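Local coordinates for protein response regulator (Xanthomonas campestris pv. campestris, PDB 3QYY) that binds cyclic di-GMP and magnesium through its GGDEF domain and probably, as family members do, makes cyclic di-GMP as a diguanylate cyclase, at residues A11-D14 / A19-R22; Q83-R88 / E93-V98; D31-A36 / I139-L144. One frame throughout, in Å; residues are numbered along the deposited sequence.

Interaction 1: A11-D14 / A19-R22; sequences ALFD and ALNR. With C2E (9,9'-[(2R,3R,3aS,5S,7aR,9R,10R,10aS,12S,14aR)-3,5,10,12-tetrahydroxy-5,12-dioxidooctahydro-2H,7H-difuro[3,2-d:3',2'-j][1,3,7,9,2,8]tetraoxadiphosphacyclododecine-2,9-diyl]bis(2-amino-1,9-dihydro-6H-purin-6-one)), chain C.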
loop_
_atom_site.group_PDB
_atom_site.type_symbol
_atom_site.label_atom_id
_atom_site.label_comp_id
_atom_site.label_asym_id
_atom_site.label_seq_id
_atom_site.Cartn_x
_atom_site.Cartn_y
_atom_site.Cartn_z
ATOM N N ALA B 11 15.393 -12.942 12.024
ATOM C CA ALA B 11 14.217 -12.371 12.665
ATOM C C ALA B 11 14.054 -10.879 12.381
ATOM O O ALA B 11 12.936 -10.363 12.390
ATOM C CB ALA B 11 14.284 -12.604 14.170
ATOM N N LEU B 12 15.158 -10.189 12.115
ATOM C CA LEU B 12 15.103 -8.745 11.889
ATOM C C LEU B 12 15.394 -8.211 10.494
ATOM O O LEU B 12 15.304 -7.002 10.278
ATOM C CB LEU B 12 16.029 -8.036 12.884
ATOM C CG LEU B 12 15.481 -7.744 14.286
ATOM C CD1 LEU B 12 14.818 -8.976 14.858
ATOM C CD2 LEU B 12 16.614 -7.268 15.183
ATOM N N PHE B 13 15.745 -9.076 9.549
ATOM C CA PHE B 13 16.043 -8.582 8.213
ATOM C C PHE B 13 15.162 -9.128 7.098
ATOM O O PHE B 13 14.712 -10.274 7.144
ATOM C CB PHE B 13 17.517 -8.832 7.873
ATOM C CG PHE B 13 18.470 -7.996 8.683
ATOM C CD1 PHE B 13 18.751 -8.320 10.006
ATOM C CD2 PHE B 13 19.067 -6.869 8.127
ATOM C CE1 PHE B 13 19.615 -7.532 10.766
ATOM C CE2 PHE B 13 19.934 -6.073 8.878
ATOM C CZ PHE B 13 20.207 -6.407 10.200
ATOM N N ASP B 14 14.919 -8.280 6.101
ATOM C CA ASP B 14 14.116 -8.643 4.941
ATOM C C ASP B 14 15.007 -9.446 4.002
ATOM O O ASP B 14 15.994 -8.927 3.477
ATOM C CB ASP B 14 13.630 -7.387 4.213
ATOM C CG ASP B 14 12.896 -7.712 2.933
ATOM O OD1 ASP B 14 13.263 -7.162 1.874
ATOM O OD2 ASP B 14 11.953 -8.526 2.991
ATOM N N ALA B 19 17.456 -5.139 3.935
ATOM C CA ALA B 19 17.164 -4.013 4.805
ATOM C C ALA B 19 16.494 -4.710 5.983
ATOM O O ALA B 19 16.236 -5.911 5.919
ATOM C CB ALA B 19 16.187 -3.058 4.136
ATOM N N LEU B 20 16.235 -3.988 7.064
ATOM C CA LEU B 20 15.548 -4.594 8.198
ATOM C C LEU B 20 14.130 -4.912 7.712
ATOM O O LEU B 20 13.664 -4.323 6.730
ATOM C CB LEU B 20 15.467 -3.602 9.360
ATOM C CG LEU B 20 16.781 -3.167 10.017
ATOM C CD1 LEU B 20 16.567 -1.872 10.797
ATOM C CD2 LEU B 20 17.287 -4.276 10.928
ATOM N N ASN B 21 13.457 -5.851 8.372
ATOM C CA ASN B 21 12.079 -6.165 8.008
ATOM C C ASN B 21 11.210 -5.310 8.931
ATOM O O ASN B 21 11.724 -4.414 9.599
ATOM C CB ASN B 21 11.768 -7.658 8.189
ATOM C CG ASN B 21 12.086 -8.167 9.581
ATOM O OD1 ASN B 21 12.068 -7.417 10.553
ATOM N ND2 ASN B 21 12.353 -9.464 9.684
ATOM N N ARG B 22 9.907 -5.567 8.982
ATOM C CA ARG B 22 9.053 -4.750 9.836
ATOM C C ARG B 22 9.395 -4.872 11.321
ATOM O O ARG B 22 9.397 -3.873 12.045
ATOM C CB ARG B 22 7.574 -5.088 9.612
ATOM C CG ARG B 22 6.636 -4.165 10.385
ATOM C CD ARG B 22 5.303 -4.017 9.676
ATOM N NE ARG B 22 4.358 -3.193 10.425
ATOM C CZ ARG B 22 3.177 -2.812 9.950
ATOM N NH1 ARG B 22 2.805 -3.182 8.732
ATOM N NH2 ARG B 22 2.367 -2.067 10.688
HETATM P P1 C2E C . 0.570 -0.309 7.614
HETATM O O2P C2E C . 0.530 -1.613 8.363
HETATM O O1P C2E C . 1.428 0.766 8.220
HETATM O "O5'" C2E C . 1.099 -0.507 6.138
HETATM C "C5'" C2E C . 1.218 0.629 5.257
HETATM C "C4'" C2E C . 1.717 0.093 3.920
HETATM O "O4'" C2E C . 2.928 -0.641 3.968
HETATM C "C3'" C2E C . 0.700 -0.844 3.271
HETATM O "O3'" C2E C . -0.310 -0.104 2.584
HETATM C "C2'" C2E C . 1.586 -1.680 2.403
HETATM O "O2'" C2E C . 1.696 -1.040 1.121
HETATM C "C1'" C2E C . 2.943 -1.761 3.085
HETATM N N9 C2E C . 3.052 -3.016 3.874
HETATM C C8 C2E C . 3.098 -3.122 5.219
HETATM N N7 C2E C . 3.215 -4.408 5.611
HETATM C C5 C2E C . 3.254 -5.152 4.512
HETATM C C6 C2E C . 3.381 -6.601 4.209
HETATM O O6 C2E C . 3.488 -7.438 5.139
HETATM N N1 C2E C . 3.388 -6.995 2.910
HETATM C C2 C2E C . 3.281 -6.110 1.882
HETATM N N2 C2E C . 3.296 -6.568 0.615
HETATM N N3 C2E C . 3.157 -4.752 2.093
HETATM C C4 C2E C . 3.139 -4.235 3.362
HETATM P P11 C2E C . -1.753 -0.816 2.607
HETATM O O21 C2E C . -1.655 -2.201 2.058
HETATM O O11 C2E C . -2.622 0.081 1.797
HETATM O O5A C2E C . -2.296 -0.869 4.087
HETATM C C5A C2E C . -2.481 0.364 4.783
HETATM C C4A C2E C . -2.966 0.099 6.175
HETATM O O4A C2E C . -4.155 -0.735 6.243
HETATM C C3A C2E C . -1.938 -0.595 7.068
HETATM O O3A C2E C . -0.932 0.311 7.563
HETATM C C2A C2E C . -2.825 -1.157 8.136
HETATM O O2A C2E C . -3.004 -0.163 9.159
HETATM C C1A C2E C . -4.137 -1.504 7.453
HETATM N N91 C2E C . -4.225 -2.964 7.222
HETATM C C81 C2E C . -3.794 -3.680 6.153
HETATM N N71 C2E C . -4.055 -4.999 6.316
HETATM C C51 C2E C . -4.664 -5.142 7.506
HETATM C C61 C2E C . -5.219 -6.261 8.318
HETATM O O61 C2E C . -5.186 -7.437 7.918
HETATM N N11 C2E C . -5.776 -5.970 9.527
HETATM C C21 C2E C . -5.842 -4.693 10.016
HETATM N N21 C2E C . -6.409 -4.474 11.229
HETATM N N31 C2E C . -5.351 -3.628 9.317
HETATM C C41 C2E C . -4.765 -3.797 8.084
#

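Interaction 2: Q83-R88 / E93-V98; sequences QDWIGR and EFLIGV. With C2E (9,9'-[(2R,3R,3aS,5S,7aR,9R,10R,10aS,12S,14aR)-3,5,10,12-tetrahydroxy-5,12-dioxidooctahydro-2H,7H-difuro[3,2-d:3',2'-j][1,3,7,9,2,8]tetraoxadiphosphacyclododecine-2,9-diyl]bis(2-amino-1,9-dihydro-6H-purin-6-one)), chain C.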
loop_
_atom_site.group_PDB
_atom_site.type_symbol
_atom_site.label_atom_id
_atom_site.label_comp_id
_atom_site.label_asym_id
_atom_site.label_seq_id
_atom_site.Cartn_x
_atom_site.Cartn_y
_atom_site.Cartn_z
ATOM N N GLN B 83 25.603 3.986 12.581
ATOM C CA GLN B 83 24.517 3.849 13.543
ATOM C C GLN B 83 23.151 4.114 12.917
ATOM O O GLN B 83 22.121 4.025 13.587
ATOM C CB GLN B 83 24.738 4.800 14.720
ATOM C CG GLN B 83 24.043 4.347 15.986
ATOM C CD GLN B 83 24.437 2.934 16.370
ATOM O OE1 GLN B 83 25.618 2.638 16.568
ATOM N NE2 GLN B 83 23.451 2.051 16.475
ATOM N N ASP B 84 23.149 4.441 11.631
ATOM C CA ASP B 84 21.911 4.711 10.915
ATOM C C ASP B 84 21.328 3.381 10.438
ATOM O O ASP B 84 21.950 2.329 10.595
ATOM C CB ASP B 84 22.194 5.628 9.727
ATOM C CG ASP B 84 22.826 6.951 10.147
ATOM O OD1 ASP B 84 23.384 7.643 9.276
ATOM O OD2 ASP B 84 22.756 7.303 11.345
ATOM N N TRP B 85 20.136 3.413 9.858
ATOM C CA TRP B 85 19.542 2.171 9.392
ATOM C C TRP B 85 18.452 2.356 8.359
ATOM O O TRP B 85 17.878 3.435 8.229
ATOM C CB TRP B 85 18.977 1.377 10.574
ATOM C CG TRP B 85 18.000 2.142 11.431
ATOM C CD1 TRP B 85 18.281 2.849 12.565
ATOM C CD2 TRP B 85 16.587 2.265 11.221
ATOM N NE1 TRP B 85 17.130 3.402 13.078
ATOM C CE2 TRP B 85 16.075 3.059 12.273
ATOM C CE3 TRP B 85 15.702 1.781 10.246
ATOM C CZ2 TRP B 85 14.712 3.380 12.380
ATOM C CZ3 TRP B 85 14.346 2.101 10.351
ATOM C CH2 TRP B 85 13.867 2.893 11.413
ATOM N N ILE B 86 18.190 1.290 7.608
ATOM C CA ILE B 86 17.126 1.304 6.618
ATOM C C ILE B 86 16.335 0.011 6.782
ATOM O O ILE B 86 16.903 -1.078 6.911
ATOM C CB ILE B 86 17.666 1.427 5.170
ATOM C CG1 ILE B 86 16.493 1.407 4.183
ATOM C CG2 ILE B 86 18.663 0.300 4.872
ATOM C CD1 ILE B 86 16.858 1.822 2.762
ATOM N N GLY B 87 15.015 0.144 6.821
ATOM C CA GLY B 87 14.171 -1.020 6.971
ATOM C C GLY B 87 13.053 -1.015 5.953
ATOM O O GLY B 87 12.708 0.027 5.397
ATOM N N ARG B 88 12.490 -2.190 5.707
ATOM C CA ARG B 88 11.392 -2.333 4.767
ATOM C C ARG B 88 10.128 -2.568 5.593
ATOM O O ARG B 88 9.986 -3.600 6.250
ATOM C CB ARG B 88 11.651 -3.525 3.839
ATOM C CG ARG B 88 10.664 -3.653 2.690
ATOM C CD ARG B 88 10.982 -4.862 1.817
ATOM N NE ARG B 88 10.013 -5.005 0.734
ATOM C CZ ARG B 88 9.959 -6.039 -0.098
ATOM N NH1 ARG B 88 10.825 -7.038 0.019
ATOM N NH2 ARG B 88 9.030 -6.073 -1.045
ATOM N N GLU B 93 7.373 0.100 0.662
ATOM C CA GLU B 93 7.463 1.136 1.691
ATOM C C GLU B 93 8.671 0.883 2.594
ATOM O O GLU B 93 8.885 -0.239 3.057
ATOM C CB GLU B 93 6.167 1.154 2.515
ATOM C CG GLU B 93 5.997 2.387 3.389
ATOM C CD GLU B 93 4.533 2.677 3.686
ATOM O OE1 GLU B 93 3.732 2.714 2.726
ATOM O OE2 GLU B 93 4.184 2.872 4.869
ATOM N N PHE B 94 9.458 1.929 2.834
ATOM C CA PHE B 94 10.668 1.816 3.650
ATOM C C PHE B 94 10.781 2.907 4.713
ATOM O O PHE B 94 10.174 3.971 4.596
ATOM C CB PHE B 94 11.912 1.913 2.754
ATOM C CG PHE B 94 12.047 0.786 1.772
ATOM C CD1 PHE B 94 12.818 -0.330 2.080
ATOM C CD2 PHE B 94 11.380 0.827 0.552
ATOM C CE1 PHE B 94 12.922 -1.395 1.188
ATOM C CE2 PHE B 94 11.474 -0.235 -0.349
ATOM C CZ PHE B 94 12.249 -1.349 -0.028
ATOM N N LEU B 95 11.570 2.623 5.744
ATOM C CA LEU B 95 11.841 3.581 6.809
ATOM C C LEU B 95 13.356 3.726 6.882
ATOM O O LEU B 95 14.088 2.748 6.718
ATOM C CB LEU B 95 11.353 3.086 8.175
ATOM C CG LEU B 95 9.891 2.711 8.447
ATOM C CD1 LEU B 95 9.629 2.917 9.940
ATOM C CD2 LEU B 95 8.942 3.544 7.627
ATOM N N ILE B 96 13.825 4.944 7.124
ATOM C CA ILE B 96 15.250 5.193 7.254
ATOM C C ILE B 96 15.472 6.005 8.523
ATOM O O ILE B 96 14.806 7.021 8.749
ATOM C CB ILE B 96 15.822 5.968 6.034
ATOM C CG1 ILE B 96 15.746 5.091 4.774
ATOM C CG2 ILE B 96 17.267 6.374 6.307
ATOM C CD1 ILE B 96 16.390 5.713 3.528
ATOM N N GLY B 97 16.389 5.528 9.361
ATOM C CA GLY B 97 16.708 6.221 10.594
ATOM C C GLY B 97 18.102 6.808 10.464
ATOM O O GLY B 97 19.056 6.089 10.153
ATOM N N VAL B 98 18.222 8.113 10.685
ATOM C CA VAL B 98 19.515 8.781 10.576
ATOM C C VAL B 98 19.860 9.521 11.862
ATOM O O VAL B 98 19.132 10.424 12.279
ATOM C CB VAL B 98 19.529 9.803 9.416
ATOM C CG1 VAL B 98 20.891 10.495 9.348
ATOM C CG2 VAL B 98 19.215 9.108 8.098
HETATM P P1 C2E C . 0.570 -0.309 7.614
HETATM O O2P C2E C . 0.530 -1.613 8.363
HETATM O O1P C2E C . 1.428 0.766 8.220
HETATM O "O5'" C2E C . 1.099 -0.507 6.138
HETATM C "C5'" C2E C . 1.218 0.629 5.257
HETATM C "C4'" C2E C . 1.717 0.093 3.920
HETATM O "O4'" C2E C . 2.928 -0.641 3.968
HETATM C "C3'" C2E C . 0.700 -0.844 3.271
HETATM O "O3'" C2E C . -0.310 -0.104 2.584
HETATM C "C2'" C2E C . 1.586 -1.680 2.403
HETATM O "O2'" C2E C . 1.696 -1.040 1.121
HETATM C "C1'" C2E C . 2.943 -1.761 3.085
HETATM N N9 C2E C . 3.052 -3.016 3.874
HETATM C C8 C2E C . 3.098 -3.122 5.219
HETATM N N7 C2E C . 3.215 -4.408 5.611
HETATM C C5 C2E C . 3.254 -5.152 4.512
HETATM C C6 C2E C . 3.381 -6.601 4.209
HETATM O O6 C2E C . 3.488 -7.438 5.139
HETATM N N1 C2E C . 3.388 -6.995 2.910
HETATM C C2 C2E C . 3.281 -6.110 1.882
HETATM N N2 C2E C . 3.296 -6.568 0.615
HETATM N N3 C2E C . 3.157 -4.752 2.093
HETATM C C4 C2E C . 3.139 -4.235 3.362
HETATM P P11 C2E C . -1.753 -0.816 2.607
HETATM O O21 C2E C . -1.655 -2.201 2.058
HETATM O O11 C2E C . -2.622 0.081 1.797
HETATM O O5A C2E C . -2.296 -0.869 4.087
HETATM C C5A C2E C . -2.481 0.364 4.783
HETATM C C4A C2E C . -2.966 0.099 6.175
HETATM O O4A C2E C . -4.155 -0.735 6.243
HETATM C C3A C2E C . -1.938 -0.595 7.068
HETATM O O3A C2E C . -0.932 0.311 7.563
HETATM C C2A C2E C . -2.825 -1.157 8.136
HETATM O O2A C2E C . -3.004 -0.163 9.159
HETATM C C1A C2E C . -4.137 -1.504 7.453
HETATM N N91 C2E C . -4.225 -2.964 7.222
HETATM C C81 C2E C . -3.794 -3.680 6.153
HETATM N N71 C2E C . -4.055 -4.999 6.316
HETATM C C51 C2E C . -4.664 -5.142 7.506
HETATM C C61 C2E C . -5.219 -6.261 8.318
HETATM O O61 C2E C . -5.186 -7.437 7.918
HETATM N N11 C2E C . -5.776 -5.970 9.527
HETATM C C21 C2E C . -5.842 -4.693 10.016
HETATM N N21 C2E C . -6.409 -4.474 11.229
HETATM N N31 C2E C . -5.351 -3.628 9.317
HETATM C C41 C2E C . -4.765 -3.797 8.084
#

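Interaction 3: D31-A36 / I139-L144; sequences DSVTAA and IDATEL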
loop_
_atom_site.group_PDB
_atom_site.type_symbol
_atom_site.label_atom_id
_atom_site.label_comp_id
_atom_site.label_asym_id
_atom_site.label_seq_id
_atom_site.Cartn_x
_atom_site.Cartn_y
_atom_site.Cartn_z
ATOM N N ASP B 31 15.041 1.600 19.658
ATOM C CA ASP B 31 16.418 1.817 20.082
ATOM C C ASP B 31 16.931 3.214 19.748
ATOM O O ASP B 31 17.617 3.834 20.561
ATOM C CB ASP B 31 17.341 0.764 19.461
ATOM C CG ASP B 31 17.034 -0.643 19.947
ATOM O OD1 ASP B 31 16.259 -0.789 20.916
ATOM O OD2 ASP B 31 17.578 -1.604 19.364
ATOM N N SER B 32 16.605 3.707 18.556
ATOM C CA SER B 32 17.043 5.034 18.138
ATOM C C SER B 32 16.449 6.143 19.000
ATOM O O SER B 32 17.127 7.125 19.307
ATOM C CB SER B 32 16.691 5.281 16.668
ATOM O OG SER B 32 17.586 4.587 15.815
ATOM N N VAL B 33 15.185 5.992 19.385
ATOM C CA VAL B 33 14.531 6.993 20.221
ATOM C C VAL B 33 15.113 6.959 21.632
ATOM O O VAL B 33 15.299 8.005 22.264
ATOM C CB VAL B 33 13.006 6.755 20.293
ATOM C CG1 VAL B 33 12.378 7.686 21.327
ATOM C CG2 VAL B 33 12.384 6.998 18.926
ATOM N N THR B 34 15.401 5.758 22.119
ATOM C CA THR B 34 15.972 5.597 23.450
ATOM C C THR B 34 17.340 6.270 23.501
ATOM O O THR B 34 17.639 7.028 24.424
ATOM C CB THR B 34 16.133 4.110 23.811
ATOM O OG1 THR B 34 14.843 3.487 23.856
ATOM C CG2 THR B 34 16.811 3.958 25.170
ATOM N N ALA B 35 18.165 5.989 22.499
ATOM C CA ALA B 35 19.497 6.572 22.425
ATOM C C ALA B 35 19.410 8.095 22.348
ATOM O O ALA B 35 20.249 8.802 22.905
ATOM C CB ALA B 35 20.236 6.024 21.212
ATOM N N ALA B 36 18.390 8.596 21.660
ATOM C CA ALA B 36 18.200 10.034 21.521
ATOM C C ALA B 36 17.764 10.662 22.843
ATOM O O ALA B 36 18.279 11.706 23.246
ATOM C CB ALA B 36 17.162 10.322 20.443
ATOM N N ILE B 139 8.625 13.085 23.070
ATOM C CA ILE B 139 8.078 12.372 21.919
ATOM C C ILE B 139 8.594 10.934 21.885
ATOM O O ILE B 139 9.801 10.702 21.920
ATOM C CB ILE B 139 8.461 13.076 20.588
ATOM C CG1 ILE B 139 7.663 14.375 20.427
ATOM C CG2 ILE B 139 8.186 12.156 19.407
ATOM C CD1 ILE B 139 7.944 15.423 21.484
ATOM N N ASP B 140 7.678 9.973 21.819
ATOM C CA ASP B 140 8.055 8.565 21.777
ATOM C C ASP B 140 8.072 8.059 20.332
ATOM O O ASP B 140 7.659 8.768 19.414
ATOM C CB ASP B 140 7.093 7.736 22.631
ATOM C CG ASP B 140 5.719 7.603 22.008
ATOM O OD1 ASP B 140 5.243 8.577 21.389
ATOM O OD2 ASP B 140 5.110 6.522 22.151
ATOM N N ALA B 141 8.549 6.831 20.144
ATOM C CA ALA B 141 8.657 6.234 18.814
ATOM C C ALA B 141 7.352 6.153 18.032
ATOM O O ALA B 141 7.324 6.447 16.833
ATOM C CB ALA B 141 9.289 4.846 18.920
ATOM N N THR B 142 6.270 5.748 18.689
ATOM C CA THR B 142 4.993 5.646 17.990
ATOM C C THR B 142 4.556 7.013 17.474
ATOM O O THR B 142 4.043 7.129 16.361
ATOM C CB THR B 142 3.892 5.055 18.898
ATOM O OG1 THR B 142 3.766 5.847 20.083
ATOM C CG2 THR B 142 4.237 3.626 19.280
ATOM N N GLU B 143 4.779 8.048 18.281
ATOM C CA GLU B 143 4.418 9.412 17.905
ATOM C C GLU B 143 5.329 9.914 16.788
ATOM O O GLU B 143 4.868 10.557 15.850
ATOM C CB GLU B 143 4.525 10.334 19.122
ATOM C CG GLU B 143 4.308 11.816 18.842
ATOM C CD GLU B 143 2.955 12.120 18.221
ATOM O OE1 GLU B 143 2.023 11.305 18.381
ATOM O OE2 GLU B 143 2.822 13.187 17.583
ATOM N N LEU B 144 6.623 9.618 16.895
ATOM C CA LEU B 144 7.583 10.034 15.875
ATOM C C LEU B 144 7.182 9.403 14.543
ATOM O O LEU B 144 7.199 10.059 13.500
ATOM C CB LEU B 144 9.001 9.590 16.255
ATOM C CG LEU B 144 10.122 10.009 15.299
ATOM C CD1 LEU B 144 10.244 11.527 15.283
ATOM C CD2 LEU B 144 11.441 9.380 15.740
#

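Interaction 1: A11-D14 / A19-R22
A surface contact between the end of helix 7-12, residues 11-14, and residues 19-22, which lead into helix 22-38, is joined by a single beta bridge between Phe13 and Leu20 and by one side-chain amide. The tightest bond is Asp14 N to Ala19 O, 2.7 Å. Asn21 N reaches Leu12 O at 2.9 Å. The Asn21 amide then extends this grip to the preceding peptide: ND2 donates to Ala11 O at 2.9 Å, with the N-H almost straight on its target (171°) and the acceptor in the plane of the amide. Chi1 of 54° sets Asn21 CG between its own backbone N and carbonyl carbon, which folds the amide back over the Leu12 peptide, while OD1 accepts from Gly24 N as the N-cap of helix 22-38. One side chain thus ties the helix that ends to the helix that begins. On the apolar side, the CD2 methyl of Leu20 sits over one face of the Phe13 ring, 3.9 Å from its centroid, a CH-pi contact displaced toward CZ at the rim. Asp14 OD1 turns outward to Thr17 OG1 and to a salt bridge with Arg88. Arg22 takes no part in this contact; its extended chain carries the guanidinium to the ligand, where NH1 (2.8 Å) and NH2 (3.0 Å) both donate to the phosphate oxygen O2P of C2E, edge-on and in plane. Leu20 also exchanges backbone bonds with Ile86 and Arg88 of strand 85-90. The whole is a helix-to-helix connection closed by an N-cap asparagine, from which an arginine of the GGDEF domain's cyclic di-GMP site projects.

Interaction 2: Q83-R88 / E93-V98
Trp85 O is gripped by Gly97 N at 2.8 Å and also touched by the CA-H of Ile96, CA lying 3.3 Å away. Leu95 O is met in the same manner, by Gly87 N at 2.8 Å and by the CA-H of Ile86. With Trp85 N to Gly97 O and Leu95 N to Gly87 O, these bonds make Trp85-Gly97 and Gly87-Leu95 the hydrogen-bonded pairs, while Ile86-Ile96 and Arg88-Phe94 are non-hydrogen-bonded. Strands 85-90 and 93-98 form the beta hairpin of the GGDEF domain, whose Gly-Gly-Asp-Glu-Phe signature runs through its turn and ends here at Glu93 and Phe94. On the Trp85-Leu95 face, chi1 of 55° folds the indole back across the neighbouring strand; Gly97 CA lies over the five-membered ring, 3.8 Å from its centroid, and CZ3 meets Leu95 CB. Indole NE1 bonds Ser32 OG of helix 22-38. On the other face, with Arg88 and Phe94, the side chains of Ile86 and Ile96 lie side by side, pointing the same way, CG1 to CG1 3.8 Å. Arg88 stretches its chain past the Phe94 ring, CG 3.5 Å from CE1, with guanidinium and ring planes only 15° apart. Its NE bonds Gly91 O, and NH2 donates to a guanine O61 of a second cyclic di-GMP. At the hairpin's ligand end, Glu93 OE1 approaches C2E C4' at 3.5 Å.

Interaction 3: D31-A36 / I139-L144
Ile139 meets Val33 of helix 22-38 through its backbone: the carbonyl O lies 4.0 Å from Val33 CG1, a van der Waals touch, while its own side chain leads off elsewhere. At Asp140 the chain turns into helix 141-157, and CA comes only loosely near the same methyl, 4.4 Å from Val33 CG1. The aspartate side chain points away from Val33 and serves its own helix as N-cap. OD1 accepts from Glu143 N at 3.2 Å, met from above the carboxylate plane rather than within it, and OD2 takes the hydroxyl of Thr142 OG1 at 2.6 Å, on the syn side but tilted out of the carboxylate plane. With both oxygens engaged, the carboxylate is fixed in rotation over the first turn, where its negative charge probably interacts favourably with the positive end of the helix dipole. Ala141 then gives the closest side-chain contact, CB to Val33 CG2 at 3.8 Å, and the small methyl lets the two backbones draw to 6.1 Å between Ala141 CA and Val33 CA. Glu143 turns to Arg147 in a salt bridge along its own helix. One turn on from Ala141, Leu144 brings its CD2 branch to the same Val33 methyl, 4.1 Å from CG2. Val33 alone carries the first segment's side, its two methyls dividing the work: CG1, anti to its own N at chi1 172°, faces the peptides at 139-141, and CG2 faces Ala141 and Leu144. Across the two segments the contact is van der Waals packing, with no polar bond. Helix 22-38 covers the Trp85-Leu95 face of the sheet, and the start of helix 141-157 lies against its later part, with Leu144 also packing on Phe43 of the loop before strand 44-50.

Interaction 2 is the buried core contact, close to the centre of the chain, whereas interaction 1 lies at the surface and interaction 3 is partly buried near the periphery. Interactions 1 and 2 join directly: Leu20 bonds by its backbone to Ile86 and Arg88, placing it alongside strand 85-90, the outermost strand on that side within the chain, and both reach cyclic di-GMP. Interaction 3 has no touch with interaction 1 but meets interaction 2 through the Ser32-Trp85 bond. Their chemistry follows their place: regular antiparallel pairing in the sheet, a few backbone and amide bonds in the connection between helices, and van der Waals packing, mostly of methyl groups, between residues 31-36 and 139-144.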